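Local coordinates for protein hydroxyethylphosphonate dioxygenase (Streptomyces albus, PDB 6B9R) that uses iron and oxygen to cleave 2-hydroxyethylphosphonate, probably giving hydroxymethylphosphonate and formate, at residues A[13-24]-A[68-79]. Residues are numbered along the deposited sequence; the frame is centred on the assembly and turned at random.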
loop_
_atom_site.group_PDB
_atom_site.type_symbol
_atom_site.label_atom_id
_atom_site.label_comp_id
_atom_site.label_asym_id
_atom_site.label_seq_id
_atom_site.Cartn_x
_atom_site.Cartn_y
_atom_site.Cartn_z
ATOM N N ARG A 13 16.407 -16.039 -1.788
ATOM C CA ARG A 13 16.139 -14.778 -2.477
ATOM C C ARG A 13 16.146 -14.972 -3.985
ATOM O O ARG A 13 15.319 -14.387 -4.699
ATOM C CB ARG A 13 17.160 -13.714 -2.071
ATOM C CG ARG A 13 16.843 -12.326 -2.615
ATOM C CD ARG A 13 17.627 -11.219 -1.917
ATOM N NE ARG A 13 19.043 -11.218 -2.280
ATOM C CZ ARG A 13 20.032 -11.557 -1.457
ATOM N NH1 ARG A 13 19.771 -11.919 -0.206
ATOM N NH2 ARG A 13 21.288 -11.527 -1.886
ATOM N N ALA A 14 17.082 -15.783 -4.481
ATOM C CA ALA A 14 17.098 -16.114 -5.900
ATOM C C ALA A 14 15.796 -16.779 -6.322
ATOM O O ALA A 14 15.239 -16.448 -7.374
ATOM C CB ALA A 14 18.294 -17.011 -6.217
ATOM N N ALA A 15 15.283 -17.701 -5.501
ATOM C CA ALA A 15 14.006 -18.342 -5.794
ATOM C C ALA A 15 12.870 -17.325 -5.842
ATOM O O ALA A 15 11.993 -17.401 -6.709
ATOM C CB ALA A 15 13.710 -19.419 -4.751
ATOM N N ARG A 16 12.864 -16.367 -4.910
ATOM C CA ARG A 16 11.854 -15.318 -4.945
ATOM C C ARG A 16 11.945 -14.514 -6.232
ATOM O O ARG A 16 10.920 -14.184 -6.834
ATOM C CB ARG A 16 11.997 -14.398 -3.725
ATOM C CG ARG A 16 11.740 -15.108 -2.407
ATOM C CD ARG A 16 11.351 -14.148 -1.276
ATOM N NE ARG A 16 12.456 -13.312 -0.816
ATOM C CZ ARG A 16 13.445 -13.728 -0.025
ATOM N NH1 ARG A 16 13.491 -14.988 0.398
ATOM N NH2 ARG A 16 14.401 -12.880 0.337
ATOM N N ALA A 17 13.170 -14.202 -6.672
ATOM C CA ALA A 17 13.348 -13.435 -7.898
ATOM C C ALA A 17 12.891 -14.232 -9.114
ATOM O O ALA A 17 12.262 -13.682 -10.023
ATOM C CB ALA A 17 14.812 -13.013 -8.053
ATOM N N ALA A 18 13.190 -15.533 -9.145
ATOM C CA ALA A 18 12.728 -16.361 -10.255
ATOM C C ALA A 18 11.207 -16.407 -10.297
ATOM O O ALA A 18 10.603 -16.323 -11.374
ATOM C CB ALA A 18 13.308 -17.767 -10.137
ATOM N N ALA A 19 10.568 -16.525 -9.131
ATOM C CA ALA A 19 9.110 -16.540 -9.098
ATOM C C ALA A 19 8.528 -15.217 -9.584
ATOM O O ALA A 19 7.474 -15.207 -10.227
ATOM C CB ALA A 19 8.600 -16.866 -7.698
ATOM N N LEU A 20 9.194 -14.089 -9.286
ATOM C CA LEU A 20 8.721 -12.799 -9.792
ATOM C C LEU A 20 8.817 -12.719 -11.303
ATOM O O LEU A 20 7.998 -12.046 -11.945
ATOM C CB LEU A 20 9.523 -11.649 -9.198
ATOM C CG LEU A 20 9.261 -11.423 -7.716
ATOM C CD1 LEU A 20 10.180 -10.340 -7.217
ATOM C CD2 LEU A 20 7.783 -11.071 -7.455
ATOM N N LEU A 21 9.829 -13.363 -11.880
ATOM C CA LEU A 21 9.964 -13.350 -13.333
ATOM C C LEU A 21 8.851 -14.148 -13.995
ATOM O O LEU A 21 8.286 -13.712 -15.009
ATOM C CB LEU A 21 11.326 -13.897 -13.732
ATOM C CG LEU A 21 11.517 -13.995 -15.250
ATOM C CD1 LEU A 21 11.348 -12.622 -15.878
ATOM C CD2 LEU A 21 12.886 -14.579 -15.561
ATOM N N ARG A 22 8.544 -15.334 -13.459
ATOM C CA ARG A 22 7.418 -16.099 -13.988
ATOM C C ARG A 22 6.112 -15.339 -13.793
ATOM O O ARG A 22 5.259 -15.299 -14.689
ATOM C CB ARG A 22 7.342 -17.474 -13.316
ATOM C CG ARG A 22 6.039 -18.234 -13.619
ATOM C CD ARG A 22 5.912 -18.593 -15.104
ATOM N NE ARG A 22 6.739 -19.743 -15.446
ATOM C CZ ARG A 22 6.958 -20.168 -16.687
ATOM N NH1 ARG A 22 6.422 -19.526 -17.717
ATOM N NH2 ARG A 22 7.721 -21.234 -16.898
ATOM N N ALA A 23 5.937 -14.716 -12.630
ATOM C CA ALA A 23 4.707 -13.967 -12.392
ATOM C C ALA A 23 4.564 -12.813 -13.378
ATOM O O ALA A 23 3.461 -12.537 -13.863
ATOM C CB ALA A 23 4.676 -13.452 -10.948
ATOM N N ALA A 24 5.666 -12.124 -13.686
ATOM C CA ALA A 24 5.590 -11.002 -14.619
ATOM C C ALA A 24 5.198 -11.485 -16.005
ATOM O O ALA A 24 4.383 -10.853 -16.690
ATOM C CB ALA A 24 6.928 -10.263 -14.686
ATOM N N TRP A 68 9.210 -4.818 -21.853
ATOM C CA TRP A 68 7.887 -4.959 -21.275
ATOM C C TRP A 68 7.519 -3.691 -20.517
ATOM O O TRP A 68 8.402 -2.942 -20.082
ATOM C CB TRP A 68 7.828 -6.150 -20.306
ATOM C CG TRP A 68 7.831 -7.509 -20.931
ATOM C CD1 TRP A 68 7.521 -7.832 -22.227
ATOM C CD2 TRP A 68 8.167 -8.740 -20.277
ATOM N NE1 TRP A 68 7.638 -9.197 -22.410
ATOM C CE2 TRP A 68 8.047 -9.771 -21.234
ATOM C CE3 TRP A 68 8.571 -9.068 -18.979
ATOM C CZ2 TRP A 68 8.301 -11.112 -20.926
ATOM C CZ3 TRP A 68 8.830 -10.395 -18.675
ATOM C CH2 TRP A 68 8.694 -11.402 -19.652
ATOM N N PRO A 69 6.202 -3.420 -20.323
ATOM C CA PRO A 69 5.769 -2.250 -19.548
ATOM C C PRO A 69 5.833 -2.471 -18.042
ATOM O O PRO A 69 4.847 -2.294 -17.327
ATOM C CB PRO A 69 4.325 -2.048 -20.016
ATOM C CG PRO A 69 3.853 -3.423 -20.306
ATOM C CD PRO A 69 5.056 -4.101 -20.955
ATOM N N LEU A 70 6.999 -2.882 -17.555
ATOM C CA LEU A 70 7.199 -2.989 -16.118
ATOM C C LEU A 70 8.531 -2.349 -15.749
ATOM O O LEU A 70 9.306 -1.909 -16.612
ATOM C CB LEU A 70 7.123 -4.448 -15.640
ATOM C CG LEU A 70 7.942 -5.551 -16.327
ATOM C CD1 LEU A 70 9.461 -5.370 -16.223
ATOM C CD2 LEU A 70 7.540 -6.893 -15.751
ATOM N N ASN A 71 8.787 -2.301 -14.442
ATOM C CA ASN A 71 9.964 -1.671 -13.878
ATOM C C ASN A 71 10.921 -2.714 -13.327
ATOM O O ASN A 71 10.510 -3.806 -12.925
ATOM C CB ASN A 71 9.559 -0.703 -12.766
ATOM C CG ASN A 71 8.553 0.284 -13.244
ATOM O OD1 ASN A 71 8.897 1.233 -13.949
ATOM N ND2 ASN A 71 7.286 0.050 -12.912
ATOM N N GLU A 72 12.206 -2.355 -13.321
ATOM C CA GLU A 72 13.207 -3.191 -12.675
ATOM C C GLU A 72 12.772 -3.542 -11.257
ATOM O O GLU A 72 12.937 -4.682 -10.806
ATOM C CB GLU A 72 14.557 -2.473 -12.668
ATOM C CG GLU A 72 15.146 -2.179 -14.055
ATOM C CD GLU A 72 14.730 -0.817 -14.613
ATOM O OE1 GLU A 72 13.797 -0.193 -14.059
ATOM O OE2 GLU A 72 15.339 -0.373 -15.612
ATOM N N ARG A 73 12.167 -2.573 -10.560
ATOM C CA ARG A 73 11.629 -2.791 -9.221
ATOM C C ARG A 73 10.653 -3.963 -9.175
ATOM O O ARG A 73 10.543 -4.638 -8.143
ATOM C CB ARG A 73 10.918 -1.519 -8.740
ATOM C CG ARG A 73 11.437 -0.917 -7.486
ATOM C CD ARG A 73 10.631 0.337 -7.083
ATOM N NE ARG A 73 10.504 0.443 -5.625
ATOM C CZ ARG A 73 9.365 0.260 -4.963
ATOM N NH1 ARG A 73 9.331 0.372 -3.645
ATOM N NH2 ARG A 73 8.261 -0.040 -5.626
ATOM N N ASP A 74 9.907 -4.195 -10.255
ATOM C CA ASP A 74 8.887 -5.235 -10.245
ATOM C C ASP A 74 9.471 -6.636 -10.304
ATOM O O ASP A 74 8.737 -7.602 -10.074
ATOM C CB ASP A 74 7.920 -5.015 -11.410
ATOM C CG ASP A 74 7.322 -3.622 -11.402
ATOM O OD1 ASP A 74 7.103 -3.079 -10.292
ATOM O OD2 ASP A 74 7.071 -3.062 -12.492
ATOM N N LEU A 75 10.760 -6.777 -10.612
ATOM C CA LEU A 75 11.381 -8.087 -10.727
ATOM C C LEU A 75 12.337 -8.378 -9.585
ATOM O O LEU A 75 12.964 -9.448 -9.572
ATOM C CB LEU A 75 12.123 -8.216 -12.066
ATOM C CG LEU A 75 11.255 -8.223 -13.336
ATOM C CD1 LEU A 75 12.140 -8.201 -14.577
ATOM C CD2 LEU A 75 10.316 -9.427 -13.384
ATOM N N LEU A 76 12.470 -7.450 -8.629
ATOM C CA LEU A 76 13.383 -7.616 -7.513
ATOM C C LEU A 76 12.627 -8.003 -6.255
ATOM O O LEU A 76 11.650 -7.330 -5.886
ATOM C CB LEU A 76 14.163 -6.334 -7.263
ATOM C CG LEU A 76 15.211 -5.996 -8.326
ATOM C CD1 LEU A 76 15.751 -4.630 -8.047
ATOM C CD2 LEU A 76 16.329 -7.015 -8.308
ATOM N N PRO A 77 13.038 -9.070 -5.588
ATOM C CA PRO A 77 12.521 -9.358 -4.251
ATOM C C PRO A 77 13.192 -8.437 -3.241
ATOM O O PRO A 77 14.104 -7.677 -3.565
ATOM C CB PRO A 77 12.931 -10.819 -4.036
ATOM C CG PRO A 77 14.222 -10.930 -4.812
ATOM C CD PRO A 77 14.007 -10.085 -6.043
ATOM N N ILE A 78 12.742 -8.521 -1.996
ATOM C CA ILE A 78 13.461 -7.896 -0.908
ATOM C C ILE A 78 14.236 -8.976 -0.164
ATOM O O ILE A 78 14.084 -10.170 -0.417
ATOM C CB ILE A 78 12.531 -7.091 0.033
ATOM C CG1 ILE A 78 11.562 -7.996 0.794
ATOM C CG2 ILE A 78 11.794 -6.004 -0.732
ATOM C CD1 ILE A 78 10.990 -7.302 2.054
ATOM N N HIS A 79 15.109 -8.555 0.738
ATOM C CA HIS A 79 15.918 -9.490 1.497
ATOM C C HIS A 79 15.170 -9.940 2.744
ATOM O O HIS A 79 14.351 -9.208 3.300
ATOM C CB HIS A 79 17.244 -8.852 1.911
ATOM C CG HIS A 79 18.094 -8.422 0.758
ATOM N ND1 HIS A 79 19.358 -8.925 0.543
ATOM C CD2 HIS A 79 17.872 -7.525 -0.233
ATOM C CE1 HIS A 79 19.874 -8.366 -0.537
ATOM N NE2 HIS A 79 18.993 -7.514 -1.027
HETATM O O HOH W 1 10.610 -10.671 -1.478
HETATM O O HOH W 2 13.380 -11.494 -11.447
HETATM O O HOH W 3 6.630 -9.714 -11.217
#
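Arg13 lies over one face of the His79 imidazole, its CD 3.8 Å from the ring centroid and only 8° off the normal, a CH-pi contact. With CG anti to the backbone N and a bend at chi3, the chain brings its guanidinium across the same ring, the two planes 27° apart. The ring is thus stacked upon by Arg13 of its own chain and hydrogen-bonded through NE2 to Glu72 of the second subunit.

A single direct hydrogen bond spans the segments. Arg16 NH2 donates to Ile78 O at 2.8 Å, almost straight (171°) and lying in both the guanidinium and the carbonyl planes. Three waters add bridges: one accepts from Ile78 N and, weakly, from Arg16 NE, one donates to Ala17 O and Leu75 O, and another to Leu20 O and Asp74 O.

The apolar contacts run along the helix from Arg16 to Ala24, beside the water bridges. Pro77 is pressed against it, CD 3.6 Å from Ala17 CB and CB 3.7 Å from Arg16 CB, while Leu20 CD1 rests on the Leu76-Pro77 peptide, 3.5 Å from Pro77 N. Farther along, Ala24 CB touches Leu70 CD2 at 3.6 Å and Leu75 CD2 at 3.7 Å. Leu21 CD1 comes to the edge of the Trp68 indole, whose NE1 is held by Asp38.

Helix 10-27 is thus packed against the chain leaving helix 58-67, at the interface with the second subunit. The succession of helices 10-27, 32-39, 46-51 and 58-67 is consistent with a helix-turn-helix-like bundle, as in the Cro/C1-type domain at 241-301.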